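Local coordinates for protein alanine racemase (Enterococcus faecalis, PDB 3E5P) that belongs to the pyridoxal-5'-phosphate-binding alanine racemase family, joining an eight-stranded alpha/beta barrel to a beta-rich C-terminal domain in a two-chain assembly, at residues Y201-N206 with M220-V225; L35-K40 with T61-A66; D101-V106 with R128-V133. The protein carries 1 engineered substitution. All blocks are in the same frame, centred on the assembly; numbering follows the deposited sequence.

Interaction 1 (Y201-N206 with M220-V225); sequences YVHVSN and MIRYGV. With PLP (pyridoxal-5'-phosphate), chain J.
Atom NH1 of Arg-222 reaches two acceptors of a single residue: it donates to His-203 ND1 at 2.9 Å and, weakly, to His-203 O at 3.4 Å. The imidazole nitrogen lies close to the guanidinium plane, whereas NH1 sits 28° out of the imidazole plane, with the two flat groups turned 60° against each other. A bend at chi3 (-62°) folds the arginine chain back, so that NH1 meets the histidine while NE is presented to pyridoxal-5'-phosphate. There NE donates to PLP N1 over 3.0 Å, a bond that would probably keep the pyridine nitrogen unprotonated, as in other alanine racemases. The remaining nitrogen, NH2, is bonded to Thr-168 O and His-169 ND1, which leaves the guanidinium little freedom to rotate. This is the beta-alpha-beta unit formed by strand 201-205, helix 207-212 and strand 220-223, the last two strands of a closed parallel barrel. Across it Arg-222 N donates to Ser-205 O at 2.9 Å, and that same carbonyl oxygen lies over one face of the guanidinium. At the start of its strand, the Met-220 chain is bent at chi2 and chi3, which carries SD over one face of the His-203 ring, 4.1 Å from the ring centroid. Its CB meets Tyr-201 CD2 obliquely at 4.0 Å, and the sulfur makes a further slanting Met-aromatic contact with the tyrosine ring. At the other end the chain turns from strand to phosphate: Val-225 N donates nearly straight to PLP O3P at 3.3 Å and Gly-224 N reaches O1P weakly, while Ser-207 OG, from the helix for which Asn-206 occupies the N-cap, also bonds the cofactor.

Interaction 2 (L35-K40 with T61-A66); sequences LFAVVK and TGFCVA. With PLP (pyridoxal-5'-phosphate), chain J.
With CG beside its backbone N at a strained chi1 of -91°, Phe-36 lays its ring flat against the chain at Gly-62, whose CA stands 3.3 Å above the ring centroid, almost on the normal. This CH-pi contact can be so close because Gly-62 carries no side chain to hold the ring off. The SG of Cys-64, by contrast, comes to the edge of the same ring, 4.0 Å from Phe-36 CB. Next along, Val-38 CB and Cys-64 CB abut tightly at 3.3 Å. These are the first two strands of the parallel barrel. Phe-36, Val-38 and Cys-64 form its inner lining, while Ala-37 and Phe-63 turn out toward helix 48-58. The ladder runs from Thr-61 N to Leu-35 O (3.0 Å), through Ala-37 N to Gly-62 O (2.9 Å), to Cys-64 N and Ala-37 O (3.0 Å). In the last of these the donor sits 45° above the carbonyl plane. Beyond the strand, Lys-40 meets Ala-66 through their CB atoms at 3.8 Å, and both pack on Asp-315 of the second subunit. From there the lysine runs extended until it bends at chi4 (-66°), ending covalently attached to pyridoxal-5'-phosphate, although the modelled distances round C4A and O4A are too short for the detailed geometry of that junction to be trusted. Away from that junction, Val-38 CG1 lies 3.8 Å from PLP C5A.

Interaction 3 (D101-V106 with R128-V133); sequences DLSVTV and RVHLKV
Arg-128 and Val-106, the residues with the most surface buried by this contact, stand at opposite ends of a parallel strand pair in the alpha/beta barrel, where strand 103-106, helix 109-116 and strand 127-132 make a beta-alpha-beta unit. Arg-128 stretches out from CG to NE alongside Ser-103, whose OG lies 3.3 Å from Arg-128 CD, and ends under the carboxylate of Asp-101. Asp-101 OD2 sits 2.9 Å from Arg-128 NE, over a face of the guanidinium, with the two planes 71° apart, so the attraction of this salt bridge is between charges and no N-H points at the oxygen. Asp-101, at positive phi, is the C-prime residue of the Schellman motif closing helix 94-99. Four backbone bonds then zip the strands together, the shortest being His-130 N to Val-104 O at 2.7 Å. Outward from the sheet, Val-106 runs side by side with Leu-131, and Val-106 CB touches Leu-131 CD2 at 3.4 Å. The CG2 branch of Val-106 meets Val-129 CB at 3.7 Å, and Trp-111 and Leu-112 of the connecting helix cover the valine. On the inner face Ser-103 CB lies obliquely to the ring of His-130, and Ser-103 OG and His-130 NE2 are both bonded to Glu-164 OE1. One water completes the arginine end, donating to Asp-101 O at 3.0 Å and Ser-103 OG at 2.9 Å while accepting weakly from Arg-128 NH1.

How the interactions relate
The three contacts sample one closed barrel, and interactions 1 and 2, with centres 9 Å apart, are adjacent where the last strand meets the first: Ile-221 O and Phe-36 N, 2.9 Å apart, probably form a hydrogen bond across that seam. Both converge on pyridoxal-5'-phosphate, interaction 1 at the pyridine nitrogen and phosphate, interaction 2 at the lysine attachment. Interaction 3 lies further round the barrel, yet His-130 ND1 and His-203 NE2, 3.0 Å apart, probably form a hydrogen bond, linking Glu-164, His-130, His-203 and Arg-222 to the ring nitrogen. Interactions 2 and 3 do not touch, their nearest atoms being about 6 Å apart.

Interaction 1 (Y201-N206 with M220-V225)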
loop_
_atom_site.group_PDB
_atom_site.type_symbol
_atom_site.label_atom_id
_atom_site.label_comp_id
_atom_site.label_asym_id
_atom_site.label_seq_id
_atom_site.Cartn_x
_atom_site.Cartn_y
_atom_site.Cartn_z
ATOM N N TYR C 201 6.835 33.634 -7.080
ATOM C CA TYR C 201 5.801 32.697 -6.640
ATOM C C TYR C 201 5.404 32.844 -5.186
ATOM O O TYR C 201 6.153 32.463 -4.289
ATOM C CB TYR C 201 6.263 31.255 -6.858
ATOM C CG TYR C 201 6.314 30.815 -8.299
ATOM C CD1 TYR C 201 7.416 30.123 -8.797
ATOM C CD2 TYR C 201 5.260 31.080 -9.163
ATOM C CE1 TYR C 201 7.461 29.707 -10.120
ATOM C CE2 TYR C 201 5.295 30.675 -10.480
ATOM C CZ TYR C 201 6.395 29.989 -10.955
ATOM O OH TYR C 201 6.417 29.587 -12.269
ATOM N N VAL C 202 4.221 33.400 -4.956
ATOM C CA VAL C 202 3.698 33.559 -3.607
ATOM C C VAL C 202 2.448 32.686 -3.559
ATOM O O VAL C 202 1.383 33.059 -4.076
ATOM C CB VAL C 202 3.350 35.025 -3.316
ATOM C CG1 VAL C 202 2.612 35.131 -1.984
ATOM C CG2 VAL C 202 4.623 35.844 -3.268
ATOM N N HIS C 203 2.592 31.513 -2.943
ATOM C CA HIS C 203 1.505 30.536 -2.876
ATOM C C HIS C 203 1.039 30.100 -1.491
ATOM O O HIS C 203 1.833 29.988 -0.557
ATOM C CB HIS C 203 1.893 29.297 -3.689
ATOM C CG HIS C 203 3.310 28.850 -3.492
ATOM N ND1 HIS C 203 3.638 27.578 -3.071
ATOM C CD2 HIS C 203 4.488 29.482 -3.728
ATOM C CE1 HIS C 203 4.955 27.445 -3.062
ATOM N NE2 HIS C 203 5.494 28.585 -3.458
ATOM N N VAL C 204 -0.256 29.834 -1.364
ATOM C CA VAL C 204 -0.792 29.397 -0.088
ATOM C C VAL C 204 -1.952 28.420 -0.245
ATOM O O VAL C 204 -2.331 27.746 0.707
ATOM C CB VAL C 204 -1.288 30.604 0.742
ATOM C CG1 VAL C 204 -0.167 31.619 0.914
ATOM C CG2 VAL C 204 -2.488 31.257 0.061
ATOM N N SER C 205 -2.500 28.327 -1.453
ATOM C CA SER C 205 -3.661 27.484 -1.695
ATOM C C SER C 205 -3.469 26.050 -2.152
ATOM O O SER C 205 -2.561 25.723 -2.918
ATOM C CB SER C 205 -4.596 28.176 -2.690
ATOM O OG SER C 205 -4.982 29.454 -2.223
ATOM N N ASN C 206 -4.367 25.204 -1.663
ATOM C CA ASN C 206 -4.415 23.790 -2.007
ATOM C C ASN C 206 -5.804 23.629 -2.649
ATOM O O ASN C 206 -6.481 24.638 -2.891
ATOM C CB ASN C 206 -4.277 22.925 -0.747
ATOM C CG ASN C 206 -5.324 23.252 0.312
ATOM O OD1 ASN C 206 -5.313 22.677 1.400
ATOM N ND2 ASN C 206 -6.234 24.172 -0.003
ATOM N N MET C 220 -0.015 31.803 -7.220
ATOM C CA MET C 220 0.208 30.425 -7.660
ATOM C C MET C 220 -0.481 29.432 -6.727
ATOM O O MET C 220 -0.312 29.513 -5.513
ATOM C CB MET C 220 1.711 30.123 -7.699
ATOM C CG MET C 220 2.063 28.749 -8.264
ATOM S SD MET C 220 2.752 27.613 -7.036
ATOM C CE MET C 220 1.303 26.928 -6.440
ATOM N N ILE C 221 -1.252 28.496 -7.270
ATOM C CA ILE C 221 -1.917 27.526 -6.401
ATOM C C ILE C 221 -1.421 26.095 -6.593
ATOM O O ILE C 221 -1.141 25.662 -7.722
ATOM C CB ILE C 221 -3.439 27.550 -6.576
ATOM C CG1 ILE C 221 -3.825 26.878 -7.892
ATOM C CG2 ILE C 221 -3.935 28.997 -6.509
ATOM C CD1 ILE C 221 -5.299 26.552 -7.997
ATOM N N ARG C 222 -1.278 25.377 -5.478
ATOM C CA ARG C 222 -0.815 23.995 -5.507
ATOM C C ARG C 222 -2.067 23.128 -5.520
ATOM O O ARG C 222 -2.653 22.848 -4.469
ATOM C CB ARG C 222 0.044 23.676 -4.271
ATOM C CG ARG C 222 1.222 24.642 -4.021
ATOM C CD ARG C 222 2.007 24.292 -2.745
ATOM N NE ARG C 222 1.184 24.387 -1.543
ATOM C CZ ARG C 222 0.986 25.507 -0.853
ATOM N NH1 ARG C 222 1.565 26.643 -1.240
ATOM N NH2 ARG C 222 0.199 25.494 0.219
ATOM N N TYR C 223 -2.460 22.706 -6.721
ATOM C CA TYR C 223 -3.655 21.900 -6.938
ATOM C C TYR C 223 -3.402 20.403 -6.819
ATOM O O TYR C 223 -2.672 19.809 -7.620
ATOM C CB TYR C 223 -4.229 22.202 -8.318
ATOM C CG TYR C 223 -5.737 22.238 -8.372
ATOM C CD1 TYR C 223 -6.425 21.744 -9.474
ATOM C CD2 TYR C 223 -6.480 22.785 -7.324
ATOM C CE1 TYR C 223 -7.810 21.786 -9.528
ATOM C CE2 TYR C 223 -7.865 22.836 -7.378
ATOM C CZ TYR C 223 -8.518 22.330 -8.478
ATOM O OH TYR C 223 -9.893 22.354 -8.523
ATOM N N GLY C 224 -4.038 19.796 -5.820
ATOM C CA GLY C 224 -3.891 18.374 -5.583
ATOM C C GLY C 224 -5.110 17.524 -5.895
ATOM O O GLY C 224 -5.549 17.473 -7.042
ATOM N N VAL C 225 -5.646 16.859 -4.870
ATOM C CA VAL C 225 -6.797 15.959 -5.001
ATOM C C VAL C 225 -7.889 16.368 -5.970
ATOM O O VAL C 225 -8.400 15.538 -6.717
ATOM C CB VAL C 225 -7.481 15.711 -3.649
ATOM C CG1 VAL C 225 -6.712 14.673 -2.868
ATOM C CG2 VAL C 225 -7.594 17.020 -2.872
HETATM N N1 PLP J . 0.433 21.651 -0.559
HETATM C C2 PLP J . 1.120 20.808 0.222
HETATM C C2A PLP J . 2.157 21.428 1.069
HETATM C C3 PLP J . 0.873 19.441 0.212
HETATM O O3 PLP J . 1.254 18.747 1.286
HETATM C C4 PLP J . -0.097 18.851 -0.612
HETATM C C4A PLP J . 0.248 17.539 -1.329
HETATM O O4A PLP J . 0.717 16.468 -0.942
HETATM C C5 PLP J . -0.830 19.785 -1.368
HETATM C C6 PLP J . -0.524 21.139 -1.349
HETATM C C5A PLP J . -2.123 19.489 -2.040
HETATM O O4P PLP J . -3.223 19.711 -1.235
HETATM P P PLP J . -4.506 18.965 -1.654
HETATM O O1P PLP J . -5.078 19.702 -2.717
HETATM O O2P PLP J . -5.571 19.008 -0.706
HETATM O O3P PLP J . -4.159 17.611 -2.032
#

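Interaction 2 (L35-K40 with T61-A66)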
loop_
_atom_site.group_PDB
_atom_site.type_symbol
_atom_site.label_atom_id
_atom_site.label_comp_id
_atom_site.label_asym_id
_atom_site.label_seq_id
_atom_site.Cartn_x
_atom_site.Cartn_y
_atom_site.Cartn_z
ATOM N N LEU C 35 -0.975 27.712 -12.068
ATOM C CA LEU C 35 -1.532 26.474 -11.548
ATOM C C LEU C 35 -0.437 25.426 -11.519
ATOM O O LEU C 35 0.064 25.004 -12.561
ATOM C CB LEU C 35 -2.676 25.993 -12.452
ATOM C CG LEU C 35 -3.614 24.847 -12.039
ATOM C CD1 LEU C 35 -2.828 23.686 -11.453
ATOM C CD2 LEU C 35 -4.617 25.355 -11.039
ATOM N N PHE C 36 -0.049 25.015 -10.323
ATOM C CA PHE C 36 0.966 23.978 -10.199
ATOM C C PHE C 36 0.244 22.684 -9.834
ATOM O O PHE C 36 -0.549 22.654 -8.896
ATOM C CB PHE C 36 1.985 24.353 -9.116
ATOM C CG PHE C 36 3.166 25.123 -9.632
ATOM C CD1 PHE C 36 2.992 26.223 -10.456
ATOM C CD2 PHE C 36 4.456 24.743 -9.293
ATOM C CE1 PHE C 36 4.090 26.940 -10.943
ATOM C CE2 PHE C 36 5.564 25.455 -9.776
ATOM C CZ PHE C 36 5.373 26.558 -10.604
ATOM N N ALA C 37 0.495 21.627 -10.595
ATOM C CA ALA C 37 -0.139 20.344 -10.330
ATOM C C ALA C 37 0.725 19.548 -9.363
ATOM O O ALA C 37 1.879 19.235 -9.673
ATOM C CB ALA C 37 -0.327 19.569 -11.629
ATOM N N VAL C 38 0.187 19.238 -8.187
ATOM C CA VAL C 38 0.951 18.457 -7.220
ATOM C C VAL C 38 0.650 16.988 -7.498
ATOM O O VAL C 38 -0.498 16.554 -7.427
ATOM C CB VAL C 38 0.587 18.834 -5.761
ATOM C CG1 VAL C 38 -0.889 18.966 -5.613
ATOM C CG2 VAL C 38 1.095 17.783 -4.803
ATOM N N VAL C 39 1.730 16.092 -7.999
ATOM C CA VAL C 39 1.550 14.688 -8.325
ATOM C C VAL C 39 2.370 13.769 -7.438
ATOM O O VAL C 39 2.901 12.752 -7.902
ATOM C CB VAL C 39 1.918 14.419 -9.805
ATOM C CG1 VAL C 39 0.983 15.205 -10.715
ATOM C CG2 VAL C 39 3.376 14.802 -10.070
ATOM N N LYS C 40 2.474 14.121 -6.161
ATOM C CA LYS C 40 3.243 13.327 -5.209
ATOM C C LYS C 40 2.621 11.949 -5.005
ATOM O O LYS C 40 1.463 11.724 -5.354
ATOM C CB LYS C 40 3.356 14.057 -3.869
ATOM C CG LYS C 40 2.019 14.459 -3.267
ATOM C CD LYS C 40 2.191 15.012 -1.861
ATOM C CE LYS C 40 0.864 15.478 -1.285
ATOM N NZ LYS C 40 0.317 16.648 -2.025
ATOM N N THR C 61 1.426 24.885 -15.189
ATOM C CA THR C 61 2.725 25.374 -15.631
ATOM C C THR C 61 3.826 25.063 -14.615
ATOM O O THR C 61 4.914 25.625 -14.671
ATOM C CB THR C 61 2.676 26.882 -15.877
ATOM O OG1 THR C 61 2.482 27.568 -14.637
ATOM C CG2 THR C 61 1.525 27.207 -16.812
ATOM N N GLY C 62 3.528 24.161 -13.688
ATOM C CA GLY C 62 4.497 23.776 -12.681
ATOM C C GLY C 62 4.047 22.509 -11.983
ATOM O O GLY C 62 2.903 22.090 -12.156
ATOM N N PHE C 63 4.935 21.901 -11.198
ATOM C CA PHE C 63 4.603 20.679 -10.483
ATOM C C PHE C 63 5.086 20.676 -9.040
ATOM O O PHE C 63 6.126 21.248 -8.724
ATOM C CB PHE C 63 5.179 19.467 -11.206
ATOM C CG PHE C 63 4.671 19.306 -12.598
ATOM C CD1 PHE C 63 5.319 19.913 -13.662
ATOM C CD2 PHE C 63 3.511 18.574 -12.844
ATOM C CE1 PHE C 63 4.824 19.800 -14.958
ATOM C CE2 PHE C 63 3.006 18.457 -14.135
ATOM C CZ PHE C 63 3.668 19.073 -15.196
ATOM N N CYS C 64 4.312 20.019 -8.175
ATOM C CA CYS C 64 4.623 19.900 -6.755
ATOM C C CYS C 64 4.805 18.442 -6.388
ATOM O O CYS C 64 3.880 17.633 -6.511
ATOM C CB CYS C 64 3.500 20.475 -5.911
ATOM S SG CYS C 64 3.420 22.242 -5.982
ATOM N N VAL C 65 6.005 18.123 -5.922
ATOM C CA VAL C 65 6.345 16.765 -5.552
ATOM C C VAL C 65 6.759 16.745 -4.085
ATOM O O VAL C 65 7.007 17.800 -3.496
ATOM C CB VAL C 65 7.487 16.274 -6.442
ATOM C CG1 VAL C 65 8.805 16.274 -5.668
ATOM C CG2 VAL C 65 7.144 14.938 -7.014
ATOM N N ALA C 66 6.844 15.548 -3.504
ATOM C CA ALA C 66 7.203 15.392 -2.100
ATOM C C ALA C 66 8.615 14.858 -1.852
ATOM O O ALA C 66 9.188 15.071 -0.786
ATOM C CB ALA C 66 6.197 14.487 -1.426
HETATM N N1 PLP J . 0.433 21.651 -0.559
HETATM C C2 PLP J . 1.120 20.808 0.222
HETATM C C2A PLP J . 2.157 21.428 1.069
HETATM C C3 PLP J . 0.873 19.441 0.212
HETATM O O3 PLP J . 1.254 18.747 1.286
HETATM C C4 PLP J . -0.097 18.851 -0.612
HETATM C C4A PLP J . 0.248 17.539 -1.329
HETATM O O4A PLP J . 0.717 16.468 -0.942
HETATM C C5 PLP J . -0.830 19.785 -1.368
HETATM C C6 PLP J . -0.524 21.139 -1.349
HETATM C C5A PLP J . -2.123 19.489 -2.040
HETATM O O4P PLP J . -3.223 19.711 -1.235
HETATM P P PLP J . -4.506 18.965 -1.654
HETATM O O1P PLP J . -5.078 19.702 -2.717
HETATM O O2P PLP J . -5.571 19.008 -0.706
HETATM O O3P PLP J . -4.159 17.611 -2.032
#

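Interaction 3 (D101-V106 with R128-V133)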
loop_
_atom_site.group_PDB
_atom_site.type_symbol
_atom_site.label_atom_id
_atom_site.label_comp_id
_atom_site.label_asym_id
_atom_site.label_seq_id
_atom_site.Cartn_x
_atom_site.Cartn_y
_atom_site.Cartn_z
ATOM N N ASP C 101 18.006 21.012 -11.692
ATOM C CA ASP C 101 17.426 22.348 -11.534
ATOM C C ASP C 101 16.037 22.230 -10.916
ATOM O O ASP C 101 15.036 22.598 -11.532
ATOM C CB ASP C 101 17.327 23.071 -12.887
ATOM C CG ASP C 101 16.854 24.524 -12.746
ATOM O OD1 ASP C 101 16.742 25.231 -13.779
ATOM O OD2 ASP C 101 16.595 24.965 -11.600
ATOM N N LEU C 102 15.993 21.705 -9.697
ATOM C CA LEU C 102 14.752 21.512 -8.962
ATOM C C LEU C 102 14.623 22.609 -7.935
ATOM O O LEU C 102 15.622 23.133 -7.464
ATOM C CB LEU C 102 14.794 20.178 -8.230
ATOM C CG LEU C 102 15.171 18.979 -9.081
ATOM C CD1 LEU C 102 15.260 17.743 -8.210
ATOM C CD2 LEU C 102 14.143 18.816 -10.164
ATOM N N SER C 103 13.393 22.945 -7.574
ATOM C CA SER C 103 13.153 23.981 -6.576
ATOM C C SER C 103 12.844 23.324 -5.226
ATOM O O SER C 103 11.934 22.496 -5.139
ATOM C CB SER C 103 11.965 24.846 -6.997
ATOM O OG SER C 103 12.084 25.278 -8.333
ATOM N N VAL C 104 13.585 23.693 -4.181
ATOM C CA VAL C 104 13.358 23.122 -2.844
ATOM C C VAL C 104 12.769 24.105 -1.848
ATOM O O VAL C 104 12.939 25.326 -1.980
ATOM C CB VAL C 104 14.653 22.587 -2.197
ATOM C CG1 VAL C 104 15.156 21.400 -2.960
ATOM C CG2 VAL C 104 15.699 23.684 -2.138
ATOM N N THR C 105 12.080 23.568 -0.845
ATOM C CA THR C 105 11.504 24.424 0.169
ATOM C C THR C 105 12.524 24.476 1.295
ATOM O O THR C 105 13.225 23.498 1.554
ATOM C CB THR C 105 10.141 23.888 0.693
ATOM O OG1 THR C 105 10.345 23.019 1.808
ATOM C CG2 THR C 105 9.436 23.113 -0.383
ATOM N N VAL C 106 12.624 25.630 1.941
ATOM C CA VAL C 106 13.557 25.815 3.040
ATOM C C VAL C 106 12.750 26.173 4.278
ATOM O O VAL C 106 11.795 26.951 4.200
ATOM C CB VAL C 106 14.562 26.946 2.735
ATOM C CG1 VAL C 106 15.504 27.136 3.909
ATOM C CG2 VAL C 106 15.343 26.614 1.472
ATOM N N ARG C 128 17.208 27.297 -6.656
ATOM C CA ARG C 128 15.871 27.887 -6.522
ATOM C C ARG C 128 15.256 27.427 -5.207
ATOM O O ARG C 128 14.909 26.254 -5.063
ATOM C CB ARG C 128 14.944 27.425 -7.645
ATOM C CG ARG C 128 15.410 27.655 -9.064
ATOM C CD ARG C 128 14.455 26.929 -9.998
ATOM N NE ARG C 128 14.702 27.202 -11.403
ATOM C CZ ARG C 128 13.965 26.709 -12.394
ATOM N NH1 ARG C 128 12.933 25.914 -12.129
ATOM N NH2 ARG C 128 14.262 27.006 -13.657
ATOM N N VAL C 129 15.104 28.345 -4.260
ATOM C CA VAL C 129 14.531 27.980 -2.976
ATOM C C VAL C 129 13.225 28.703 -2.655
ATOM O O VAL C 129 13.078 29.893 -2.919
ATOM C CB VAL C 129 15.533 28.242 -1.826
ATOM C CG1 VAL C 129 16.949 27.945 -2.303
ATOM C CG2 VAL C 129 15.412 29.678 -1.331
ATOM N N HIS C 130 12.270 27.963 -2.102
ATOM C CA HIS C 130 10.989 28.538 -1.689
ATOM C C HIS C 130 10.988 28.444 -0.167
ATOM O O HIS C 130 11.138 27.361 0.385
ATOM C CB HIS C 130 9.792 27.741 -2.246
ATOM C CG HIS C 130 9.579 27.901 -3.720
ATOM N ND1 HIS C 130 8.322 28.033 -4.279
ATOM C CD2 HIS C 130 10.456 27.925 -4.755
ATOM C CE1 HIS C 130 8.436 28.133 -5.591
ATOM N NE2 HIS C 130 9.719 28.070 -5.907
ATOM N N LEU C 131 10.836 29.568 0.511
ATOM C CA LEU C 131 10.837 29.562 1.969
ATOM C C LEU C 131 9.438 29.301 2.503
ATOM O O LEU C 131 8.470 29.925 2.068
ATOM C CB LEU C 131 11.352 30.903 2.499
ATOM C CG LEU C 131 12.763 31.293 2.043
ATOM C CD1 LEU C 131 13.139 32.672 2.599
ATOM C CD2 LEU C 131 13.755 30.239 2.515
ATOM N N LYS C 132 9.315 28.365 3.435
ATOM C CA LYS C 132 8.006 28.086 3.990
ATOM C C LYS C 132 7.845 28.721 5.356
ATOM O O LYS C 132 8.687 28.570 6.238
ATOM C CB LYS C 132 7.755 26.579 4.105
ATOM C CG LYS C 132 6.305 26.242 4.483
ATOM C CD LYS C 132 6.088 24.757 4.693
ATOM C CE LYS C 132 4.670 24.482 5.165
ATOM N NZ LYS C 132 4.451 23.053 5.547
ATOM N N VAL C 133 6.760 29.457 5.522
ATOM C CA VAL C 133 6.481 30.074 6.804
ATOM C C VAL C 133 5.301 29.289 7.385
ATOM O O VAL C 133 4.274 29.111 6.720
ATOM C CB VAL C 133 6.176 31.585 6.628
ATOM C CG1 VAL C 133 5.486 31.823 5.302
ATOM C CG2 VAL C 133 5.340 32.085 7.775
HETATM O O HOH W 1 12.331 23.696 -10.759
#